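Local coordinates for aminotransferase, class V family protein (PDB 5F8V) that probably catalyses the pyridoxal-phosphate-dependent transamination between O-phospho-L-serine and 2-oxoglutarate in the serine biosynthesis pathway, at residues A[61-66]-A[185-190]; A[67-72]-A[211-216]; A[165-170]-A[190-195]. All blocks are in the same frame, centred on the assembly; numbering follows the deposited sequence.

Contact 1 of 3, residues A[61-66]-A[185-190]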
loop_
_atom_site.group_PDB
_atom_site.type_symbol
_atom_site.label_atom_id
_atom_site.label_comp_id
_atom_site.label_asym_id
_atom_site.label_seq_id
_atom_site.Cartn_x
_atom_site.Cartn_y
_atom_site.Cartn_z
ATOM N N THR A 61 -4.692 -22.837 1.382
ATOM C CA THR A 61 -4.188 -24.154 1.776
ATOM C C THR A 61 -3.559 -24.099 3.169
ATOM O O THR A 61 -3.934 -24.876 4.038
ATOM C CB THR A 61 -3.173 -24.713 0.750
ATOM O OG1 THR A 61 -3.856 -25.036 -0.466
ATOM C CG2 THR A 61 -2.487 -25.968 1.261
ATOM N N LEU A 62 -2.613 -23.180 3.364
ATOM C CA LEU A 62 -1.942 -22.991 4.653
ATOM C C LEU A 62 -2.913 -22.908 5.822
ATOM O O LEU A 62 -2.741 -23.586 6.824
ATOM C CB LEU A 62 -1.117 -21.697 4.651
ATOM C CG LEU A 62 0.325 -21.734 4.166
ATOM C CD1 LEU A 62 0.865 -20.311 4.206
ATOM C CD2 LEU A 62 1.167 -22.667 5.028
ATOM N N LEU A 63 -3.927 -22.064 5.675
ATOM C CA LEU A 63 -4.923 -21.846 6.734
ATOM C C LEU A 63 -6.129 -22.781 6.698
ATOM O O LEU A 63 -6.888 -22.814 7.657
ATOM C CB LEU A 63 -5.439 -20.411 6.674
ATOM C CG LEU A 63 -4.626 -19.334 7.376
ATOM C CD1 LEU A 63 -5.079 -17.974 6.861
ATOM C CD2 LEU A 63 -4.788 -19.420 8.885
ATOM N N GLN A 64 -6.310 -23.519 5.603
ATOM C CA GLN A 64 -7.547 -24.266 5.348
ATOM C C GLN A 64 -8.746 -23.345 5.514
ATOM O O GLN A 64 -9.682 -23.635 6.260
ATOM C CB GLN A 64 -7.646 -25.519 6.236
ATOM C CG GLN A 64 -6.583 -26.568 5.939
ATOM C CD GLN A 64 -6.756 -27.195 4.564
ATOM O OE1 GLN A 64 -7.543 -28.131 4.395
ATOM N NE2 GLN A 64 -6.021 -26.682 3.570
ATOM N N VAL A 65 -8.696 -22.219 4.807
ATOM C CA VAL A 65 -9.787 -21.267 4.814
ATOM C C VAL A 65 -10.965 -21.941 4.091
ATOM O O VAL A 65 -10.824 -22.315 2.935
ATOM C CB VAL A 65 -9.429 -19.939 4.101
ATOM C CG1 VAL A 65 -10.604 -18.978 4.169
ATOM C CG2 VAL A 65 -8.166 -19.303 4.698
ATOM N N PRO A 66 -12.120 -22.096 4.768
ATOM C CA PRO A 66 -13.266 -22.717 4.076
ATOM C C PRO A 66 -13.803 -21.887 2.899
ATOM O O PRO A 66 -13.589 -20.674 2.836
ATOM C CB PRO A 66 -14.322 -22.854 5.181
ATOM C CG PRO A 66 -13.602 -22.644 6.476
ATOM C CD PRO A 66 -12.456 -21.739 6.159
ATOM N N ARG A 185 0.019 -19.687 13.829
ATOM C CA ARG A 185 -0.662 -20.887 14.301
ATOM C C ARG A 185 -1.916 -21.189 13.462
ATOM O O ARG A 185 -2.392 -20.321 12.721
ATOM C CB ARG A 185 -1.058 -20.731 15.772
ATOM C CG ARG A 185 -1.871 -19.485 16.060
ATOM C CD ARG A 185 -2.233 -19.435 17.528
ATOM N NE ARG A 185 -3.099 -18.306 17.842
ATOM C CZ ARG A 185 -3.322 -17.837 19.075
ATOM N NH1 ARG A 185 -2.757 -18.401 20.146
ATOM N NH2 ARG A 185 -4.128 -16.797 19.243
ATOM N N PRO A 186 -2.472 -22.410 13.588
ATOM C CA PRO A 186 -3.713 -22.700 12.864
ATOM C C PRO A 186 -4.902 -21.892 13.375
ATOM O O PRO A 186 -4.899 -21.450 14.524
ATOM C CB PRO A 186 -3.943 -24.198 13.134
ATOM C CG PRO A 186 -2.610 -24.725 13.549
ATOM C CD PRO A 186 -1.993 -23.596 14.318
ATOM N N ILE A 187 -5.891 -21.700 12.512
ATOM C CA ILE A 187 -7.146 -21.066 12.877
ATOM C C ILE A 187 -8.236 -22.127 12.750
ATOM O O ILE A 187 -8.328 -22.784 11.718
ATOM C CB ILE A 187 -7.445 -19.852 11.968
ATOM C CG1 ILE A 187 -6.456 -18.712 12.268
ATOM C CG2 ILE A 187 -8.874 -19.367 12.163
ATOM C CD1 ILE A 187 -6.485 -17.575 11.263
ATOM N N THR A 188 -9.033 -22.292 13.805
ATOM C CA THR A 188 -10.225 -23.149 13.806
ATOM C C THR A 188 -11.457 -22.307 14.158
ATOM O O THR A 188 -11.361 -21.086 14.366
ATOM C CB THR A 188 -10.087 -24.301 14.827
ATOM O OG1 THR A 188 -9.904 -23.757 16.143
ATOM C CG2 THR A 188 -8.906 -25.195 14.474
ATOM N N GLN A 189 -12.615 -22.966 14.201
ATOM C CA GLN A 189 -13.878 -22.332 14.568
ATOM C C GLN A 189 -14.234 -21.187 13.616
ATOM O O GLN A 189 -14.605 -20.091 14.041
ATOM C CB GLN A 189 -13.858 -21.858 16.030
ATOM C CG GLN A 189 -13.540 -22.939 17.056
ATOM C CD GLN A 189 -13.634 -22.401 18.476
ATOM O OE1 GLN A 189 -12.975 -21.420 18.823
ATOM N NE2 GLN A 189 -14.473 -23.024 19.300
ATOM N N TRP A 190 -14.121 -21.461 12.321
ATOM C CA TRP A 190 -14.478 -20.494 11.277
ATOM C C TRP A 190 -15.942 -20.034 11.352
ATOM O O TRP A 190 -16.250 -18.896 11.002
ATOM C CB TRP A 190 -14.160 -21.055 9.879
ATOM C CG TRP A 190 -12.685 -21.182 9.616
ATOM C CD1 TRP A 190 -11.926 -22.310 9.731
ATOM C CD2 TRP A 190 -11.791 -20.138 9.217
ATOM N NE1 TRP A 190 -10.619 -22.034 9.429
ATOM C CE2 TRP A 190 -10.508 -20.711 9.103
ATOM C CE3 TRP A 190 -11.951 -18.773 8.940
ATOM C CZ2 TRP A 190 -9.386 -19.965 8.727
ATOM C CZ3 TRP A 190 -10.841 -18.030 8.562
ATOM C CH2 TRP A 190 -9.573 -18.627 8.459
HETATM O O HOH W 1 -5.496 -22.991 10.145
#
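P66 lies over the indole of W190 just beyond the C-terminus of helix 46-63, which closes in a Schellman motif with Q64, at positive phi, as its C-prime residue. The pair illustrates how a proline following a helix end can offer its ring to an aromatic side chain.

The ring contact is a CH-pi interaction. P66 CD stands 3.4 Å from the centroid of the five-membered ring of W190, only 7° off the ring normal, and V65 CA lies over the same face. I187 CG2 takes the opposite face from within the indole's own segment, so the indole is sandwiched between P66 and I187. An edge-to-face partner, F69, adds a further aromatic neighbour.

Apolar packing continues beside the indole. I187 puts CG1 anti to its carbonyl carbon (chi1 -69°); beyond it, CD1 meets L63 CD2 at 3.5 Å, tighter than usual for two methyl groups. V65 CG2 reaches W190 CH2 at 4.1 Å, the two side chains crossing at about a right angle. F182, L183 and L267 also pack on L63, and I213 of strand 209-215 touches both L63 and V65.

Polar contacts across the gap are indirect. A water donates to L63 O at 2.9 Å and accepts from I187 N at 2.7 Å, tying the last helical residue to the loop. The turn has its own clamp: T61 O receives both Q64 N and the Q64 side-chain amide, NE2 lying 2.8 Å from T61 O in the carbonyl plane, on a lone pair.

Contact 2 of 3, residues A[67-72]-A[211-216]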
loop_
_atom_site.group_PDB
_atom_site.type_symbol
_atom_site.label_atom_id
_atom_site.label_comp_id
_atom_site.label_asym_id
_atom_site.label_seq_id
_atom_site.Cartn_x
_atom_site.Cartn_y
_atom_site.Cartn_z
ATOM N N GLU A 67 -14.508 -22.548 1.984
ATOM C CA GLU A 67 -14.931 -21.924 0.727
ATOM C C GLU A 67 -16.047 -20.877 0.864
ATOM O O GLU A 67 -16.316 -20.148 -0.090
ATOM C CB GLU A 67 -15.342 -22.987 -0.309
ATOM C CG GLU A 67 -14.271 -24.029 -0.637
ATOM C CD GLU A 67 -12.998 -23.464 -1.264
ATOM O OE1 GLU A 67 -11.967 -24.171 -1.216
ATOM O OE2 GLU A 67 -13.009 -22.341 -1.817
ATOM N N ASN A 68 -16.683 -20.774 2.029
ATOM C CA ASN A 68 -17.591 -19.636 2.306
ATOM C C ASN A 68 -16.871 -18.327 2.717
ATOM O O ASN A 68 -17.530 -17.366 3.120
ATOM C CB ASN A 68 -18.669 -20.011 3.341
ATOM C CG ASN A 68 -18.088 -20.397 4.690
ATOM O OD1 ASN A 68 -17.042 -21.030 4.753
ATOM N ND2 ASN A 68 -18.783 -20.057 5.767
ATOM N N PHE A 69 -15.541 -18.291 2.602
ATOM C CA PHE A 69 -14.757 -17.082 2.834
ATOM C C PHE A 69 -14.037 -16.631 1.572
ATOM O O PHE A 69 -13.449 -17.442 0.881
ATOM C CB PHE A 69 -13.730 -17.328 3.937
ATOM C CG PHE A 69 -14.334 -17.481 5.291
ATOM C CD1 PHE A 69 -14.325 -16.424 6.199
ATOM C CD2 PHE A 69 -14.925 -18.678 5.664
ATOM C CE1 PHE A 69 -14.885 -16.569 7.461
ATOM C CE2 PHE A 69 -15.499 -18.826 6.920
ATOM C CZ PHE A 69 -15.478 -17.766 7.820
ATOM N N ASN A 70 -14.100 -15.334 1.286
ATOM C CA ASN A 70 -13.231 -14.691 0.291
ATOM C C ASN A 70 -11.887 -14.315 0.924
ATOM O O ASN A 70 -11.832 -14.027 2.120
ATOM C CB ASN A 70 -13.865 -13.408 -0.254
ATOM C CG ASN A 70 -15.203 -13.653 -0.927
ATOM O OD1 ASN A 70 -15.281 -14.354 -1.929
ATOM N ND2 ASN A 70 -16.254 -13.066 -0.383
ATOM N N ILE A 71 -10.828 -14.303 0.112
ATOM C CA ILE A 71 -9.495 -13.884 0.542
ATOM C C ILE A 71 -9.103 -12.669 -0.283
ATOM O O ILE A 71 -9.135 -12.717 -1.518
ATOM C CB ILE A 71 -8.448 -15.015 0.381
ATOM C CG1 ILE A 71 -8.856 -16.247 1.207
ATOM C CG2 ILE A 71 -7.062 -14.533 0.819
ATOM C CD1 ILE A 71 -7.996 -17.477 0.977
ATOM N N LEU A 72 -8.743 -11.575 0.394
ATOM C CA LEU A 72 -8.308 -10.351 -0.286
ATOM C C LEU A 72 -6.868 -10.006 0.054
ATOM O O LEU A 72 -6.430 -10.185 1.178
ATOM C CB LEU A 72 -9.197 -9.163 0.107
ATOM C CG LEU A 72 -10.713 -9.287 -0.027
ATOM C CD1 LEU A 72 -11.354 -7.946 0.296
ATOM C CD2 LEU A 72 -11.130 -9.734 -1.417
ATOM N N VAL A 211 -3.850 -8.525 4.335
ATOM C CA VAL A 211 -4.770 -9.593 3.978
ATOM C C VAL A 211 -6.082 -9.344 4.705
ATOM O O VAL A 211 -6.082 -9.052 5.903
ATOM C CB VAL A 211 -4.196 -10.981 4.353
ATOM C CG1 VAL A 211 -5.282 -12.044 4.468
ATOM C CG2 VAL A 211 -3.143 -11.387 3.332
ATOM N N VAL A 212 -7.196 -9.460 3.976
ATOM C CA VAL A 212 -8.524 -9.429 4.579
ATOM C C VAL A 212 -9.257 -10.702 4.151
ATOM O O VAL A 212 -9.357 -11.000 2.958
ATOM C CB VAL A 212 -9.325 -8.168 4.178
ATOM C CG1 VAL A 212 -10.537 -7.999 5.081
ATOM C CG2 VAL A 212 -8.455 -6.919 4.249
ATOM N N ILE A 213 -9.738 -11.457 5.134
ATOM C CA ILE A 213 -10.474 -12.697 4.905
ATOM C C ILE A 213 -11.884 -12.480 5.418
ATOM O O ILE A 213 -12.060 -12.183 6.602
ATOM C CB ILE A 213 -9.804 -13.884 5.630
ATOM C CG1 ILE A 213 -8.433 -14.164 4.999
ATOM C CG2 ILE A 213 -10.695 -15.127 5.583
ATOM C CD1 ILE A 213 -7.601 -15.208 5.721
ATOM N N ILE A 214 -12.881 -12.633 4.537
ATOM C CA ILE A 214 -14.269 -12.228 4.834
ATOM C C ILE A 214 -15.266 -13.350 4.557
ATOM O O ILE A 214 -15.248 -13.941 3.475
ATOM C CB ILE A 214 -14.699 -11.002 3.991
ATOM C CG1 ILE A 214 -13.660 -9.876 4.097
ATOM C CG2 ILE A 214 -16.092 -10.514 4.419
ATOM C CD1 ILE A 214 -13.839 -8.748 3.104
ATOM N N ARG A 215 -16.143 -13.624 5.527
ATOM C CA ARG A 215 -17.208 -14.621 5.352
ATOM C C ARG A 215 -18.237 -14.032 4.368
ATOM O O ARG A 215 -18.650 -12.883 4.527
ATOM C CB ARG A 215 -17.869 -14.943 6.701
ATOM C CG ARG A 215 -18.586 -16.291 6.757
ATOM C CD ARG A 215 -19.856 -16.221 7.592
ATOM N NE ARG A 215 -19.660 -16.233 9.033
ATOM C CZ ARG A 215 -20.487 -15.690 9.932
ATOM N NH1 ARG A 215 -21.611 -15.065 9.573
ATOM N NH2 ARG A 215 -20.177 -15.773 11.222
ATOM N N LYS A 216 -18.634 -14.813 3.365
ATOM C CA LYS A 216 -19.414 -14.286 2.219
ATOM C C LYS A 216 -20.755 -13.605 2.542
ATOM O O LYS A 216 -21.085 -12.603 1.905
ATOM C CB LYS A 216 -19.617 -15.373 1.148
ATOM C CG LYS A 216 -18.368 -15.627 0.333
ATOM C CD LYS A 216 -18.503 -16.824 -0.587
ATOM C CE LYS A 216 -17.249 -16.977 -1.425
ATOM N NZ LYS A 216 -17.228 -18.260 -2.170
#
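N70 pairs with I214, and L72 with V212, through reciprocal backbone hydrogen bonds: strands 69-75 and 209-215 are antiparallel neighbours, the former being the outermost strand of the sheet within this chain. The shortest of these bonds, L72 N to V212 O, measures 2.7 Å. F69 with R215 and I71 with I213 form the intervening non-hydrogen-bonded pairs; CA-H...O contacts run beside them, F69 CA lying 3.2 Å from I214 O.

On the face bearing F69, the aliphatic part of R215 makes a CH-pi contact, CG lying 3.9 Å from the ring centroid. R215 CG is anti to its backbone N (chi1 -158°), and its guanidinium plane stands 82° from the ring. On the other face L72 CD1 meets I214 CD1 at 3.8 Å.

Past the strand pairs, K216 N gives N68 O a 2.8 Å bond, and the lysine chain, extended beyond CG, runs back across N70. Its CE lies 3.3 Å from N70 OD1, while NZ bonds E67 O at 3.0 Å, the C=O...donor angle being 173°.

Farther out, D217 positions the R215 guanidinium by a salt bridge to NH1, and V193 O takes a weak bond from NE. Y233 of helix 233-238 packs on both L72 and I214.

The K216 ammonium thus meets a neutral carbonyl; E67 OE2 is 5.9 Å from NZ, close enough for opposite charges to attract, probably weakly, without forming a salt bridge.

Contact 3 of 3, residues A[165-170]-A[190-195]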
loop_
_atom_site.group_PDB
_atom_site.type_symbol
_atom_site.label_atom_id
_atom_site.label_comp_id
_atom_site.label_asym_id
_atom_site.label_seq_id
_atom_site.Cartn_x
_atom_site.Cartn_y
_atom_site.Cartn_z
ATOM N N GLN A 165 -5.776 -17.444 23.621
ATOM C CA GLN A 165 -5.473 -18.838 23.271
ATOM C C GLN A 165 -6.536 -19.449 22.343
ATOM O O GLN A 165 -6.216 -20.306 21.519
ATOM C CB GLN A 165 -5.293 -19.688 24.532
ATOM C CG GLN A 165 -4.140 -19.203 25.401
ATOM C CD GLN A 165 -3.718 -20.205 26.462
ATOM O OE1 GLN A 165 -4.552 -20.897 27.049
ATOM N NE2 GLN A 165 -2.412 -20.283 26.721
ATOM N N GLN A 166 -7.786 -19.006 22.487
ATOM C CA GLN A 166 -8.902 -19.442 21.635
ATOM C C GLN A 166 -9.838 -18.265 21.369
ATOM O O GLN A 166 -9.804 -17.277 22.100
ATOM C CB GLN A 166 -9.661 -20.596 22.306
ATOM C CG GLN A 166 -10.423 -20.210 23.568
ATOM C CD GLN A 166 -10.635 -21.373 24.523
ATOM O OE1 GLN A 166 -11.762 -21.833 24.723
ATOM N NE2 GLN A 166 -9.550 -21.850 25.125
ATOM N N PHE A 167 -10.666 -18.361 20.327
ATOM C CA PHE A 167 -11.611 -17.279 20.005
ATOM C C PHE A 167 -12.633 -17.112 21.137
ATOM O O PHE A 167 -13.022 -18.099 21.756
ATOM C CB PHE A 167 -12.372 -17.548 18.697
ATOM C CG PHE A 167 -11.519 -17.541 17.443
ATOM C CD1 PHE A 167 -10.186 -17.102 17.433
ATOM C CD2 PHE A 167 -12.081 -17.958 16.240
ATOM C CE1 PHE A 167 -9.450 -17.110 16.264
ATOM C CE2 PHE A 167 -11.344 -17.956 15.068
ATOM C CZ PHE A 167 -10.030 -17.536 15.079
ATOM N N PRO A 168 -13.056 -15.861 21.419
ATOM C CA PRO A 168 -14.152 -15.659 22.366
ATOM C C PRO A 168 -15.464 -16.305 21.905
ATOM O O PRO A 168 -15.658 -16.541 20.704
ATOM C CB PRO A 168 -14.316 -14.135 22.408
ATOM C CG PRO A 168 -13.026 -13.587 21.925
ATOM C CD PRO A 168 -12.526 -14.579 20.922
ATOM N N ASP A 169 -16.331 -16.591 22.874
ATOM C CA ASP A 169 -17.677 -17.089 22.629
ATOM C C ASP A 169 -18.668 -15.939 22.829
ATOM O O ASP A 169 -18.939 -15.532 23.959
ATOM C CB ASP A 169 -17.976 -18.246 23.590
ATOM C CG ASP A 169 -19.302 -18.930 23.308
ATOM O OD1 ASP A 169 -19.798 -18.859 22.157
ATOM O OD2 ASP A 169 -19.840 -19.566 24.243
ATOM N N VAL A 170 -19.172 -15.398 21.722
ATOM C CA VAL A 170 -20.148 -14.313 21.750
ATOM C C VAL A 170 -21.163 -14.502 20.623
ATOM O O VAL A 170 -20.863 -15.172 19.627
ATOM C CB VAL A 170 -19.490 -12.915 21.621
ATOM C CG1 VAL A 170 -18.593 -12.627 22.818
ATOM C CG2 VAL A 170 -18.726 -12.771 20.314
ATOM N N TRP A 190 -14.121 -21.461 12.321
ATOM C CA TRP A 190 -14.478 -20.494 11.277
ATOM C C TRP A 190 -15.942 -20.034 11.352
ATOM O O TRP A 190 -16.250 -18.896 11.002
ATOM C CB TRP A 190 -14.160 -21.055 9.879
ATOM C CG TRP A 190 -12.685 -21.182 9.616
ATOM C CD1 TRP A 190 -11.926 -22.310 9.731
ATOM C CD2 TRP A 190 -11.791 -20.138 9.217
ATOM N NE1 TRP A 190 -10.619 -22.034 9.429
ATOM C CE2 TRP A 190 -10.508 -20.711 9.103
ATOM C CE3 TRP A 190 -11.951 -18.773 8.940
ATOM C CZ2 TRP A 190 -9.386 -19.965 8.727
ATOM C CZ3 TRP A 190 -10.841 -18.030 8.562
ATOM C CH2 TRP A 190 -9.573 -18.627 8.459
ATOM N N GLU A 191 -16.831 -20.902 11.843
ATOM C CA GLU A 191 -18.235 -20.539 12.082
ATOM C C GLU A 191 -18.467 -19.295 12.970
ATOM O O GLU A 191 -19.529 -18.682 12.888
ATOM C CB GLU A 191 -19.034 -21.739 12.644
ATOM C CG GLU A 191 -18.706 -22.171 14.077
ATOM C CD GLU A 191 -17.547 -23.154 14.192
ATOM O OE1 GLU A 191 -16.861 -23.429 13.185
ATOM O OE2 GLU A 191 -17.316 -23.656 15.307
ATOM N N LYS A 192 -17.493 -18.954 13.816
ATOM C CA LYS A 192 -17.562 -17.760 14.685
ATOM C C LYS A 192 -17.137 -16.456 14.011
ATOM O O LYS A 192 -17.316 -15.372 14.595
ATOM C CB LYS A 192 -16.647 -17.943 15.907
ATOM C CG LYS A 192 -16.949 -19.141 16.780
ATOM C CD LYS A 192 -15.915 -19.261 17.889
ATOM C CE LYS A 192 -16.311 -20.327 18.898
ATOM N NZ LYS A 192 -17.495 -19.934 19.708
ATOM N N VAL A 193 -16.556 -16.562 12.809
ATOM C CA VAL A 193 -15.773 -15.493 12.193
ATOM C C VAL A 193 -16.527 -14.786 11.058
ATOM O O VAL A 193 -16.928 -15.419 10.070
ATOM C CB VAL A 193 -14.452 -16.057 11.619
ATOM C CG1 VAL A 193 -13.636 -14.959 10.926
ATOM C CG2 VAL A 193 -13.631 -16.735 12.706
ATOM N N GLY A 194 -16.706 -13.476 11.214
ATOM C CA GLY A 194 -17.164 -12.605 10.149
ATOM C C GLY A 194 -15.997 -12.154 9.289
ATOM O O GLY A 194 -16.062 -12.231 8.056
ATOM N N CYS A 195 -14.924 -11.689 9.936
ATOM C CA CYS A 195 -13.765 -11.146 9.224
ATOM C C CYS A 195 -12.462 -11.294 10.016
ATOM O O CYS A 195 -12.437 -11.087 11.224
ATOM C CB CYS A 195 -14.000 -9.675 8.889
ATOM S SG CYS A 195 -12.629 -8.845 8.042
HETATM O O HOH W 2 -18.057 -16.569 19.111
#
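F167 and K192 meet methylene to methylene, CD of the lysine lying 4.0 Å from F167 CB and near the plane of the phenyl ring, at its edge. In the phenylalanine, CB leaves the backbone toward segment 190-195, and CG is anti to the carbonyl carbon (chi1 -66°). Beyond the lysine, V193 crosses the ring obliquely, with CG2 only 3.5 Å from CE2 of F167, so F167 meets two consecutive residues, K192 through CB and V193 through the ring.

These residues sit where a short 3-10 segment, 190-192, leads into strand 193-199 of the seven-stranded mixed sheet. Its strand order, 1-7-6-5-4-2-3 with strand 209-215 antiparallel to its neighbours, is that of the large domain of fold type I PLP enzymes. V193 N bonds back to W190 O at 3.0 Å, securing the turn. Around the ring, L174 and I176 of strand 174-177 and Y153 of strand 148-154 also pack on F167.

K192 and D169 approach obliquely. The lysine chain is extended as far as CE and bends only at its last torsion (chi4 -69°), which places NZ 3.5 Å from D169 OD1 in a rather long salt bridge. A water lies beside the ion pair: it donates to P168 O at 2.9 Å, accepts from V170 N at 3.1 Å, and receives a weak bond from K192 NZ. D169 O, meanwhile, accepts a hydrogen bond from R139 NE.

W190 lies in a segment of both contact 1 and contact 3, whose centres are about 12 Å apart, though of these two its indole packs only in contact 1; its backbone also reaches contact 2, with W190 O 3.5 Å from F69 CZ. Contacts 1 and 2 are the closest pair, about 11 Å between centres; the chain passes by a short turn from the helix end of one into strand 69-75 of the other. Between contacts 1 and 3, T188 O comes within 3.2 Å of F167 CE2. Contacts 2 and 3 share the sheet, where R215 N lies 2.9 Å from G194 O, a probable hydrogen bond. Strands 193-199 and 209-215 flank, in sequence, K202, the lysine carrying the pyridoxal phosphate aldimine.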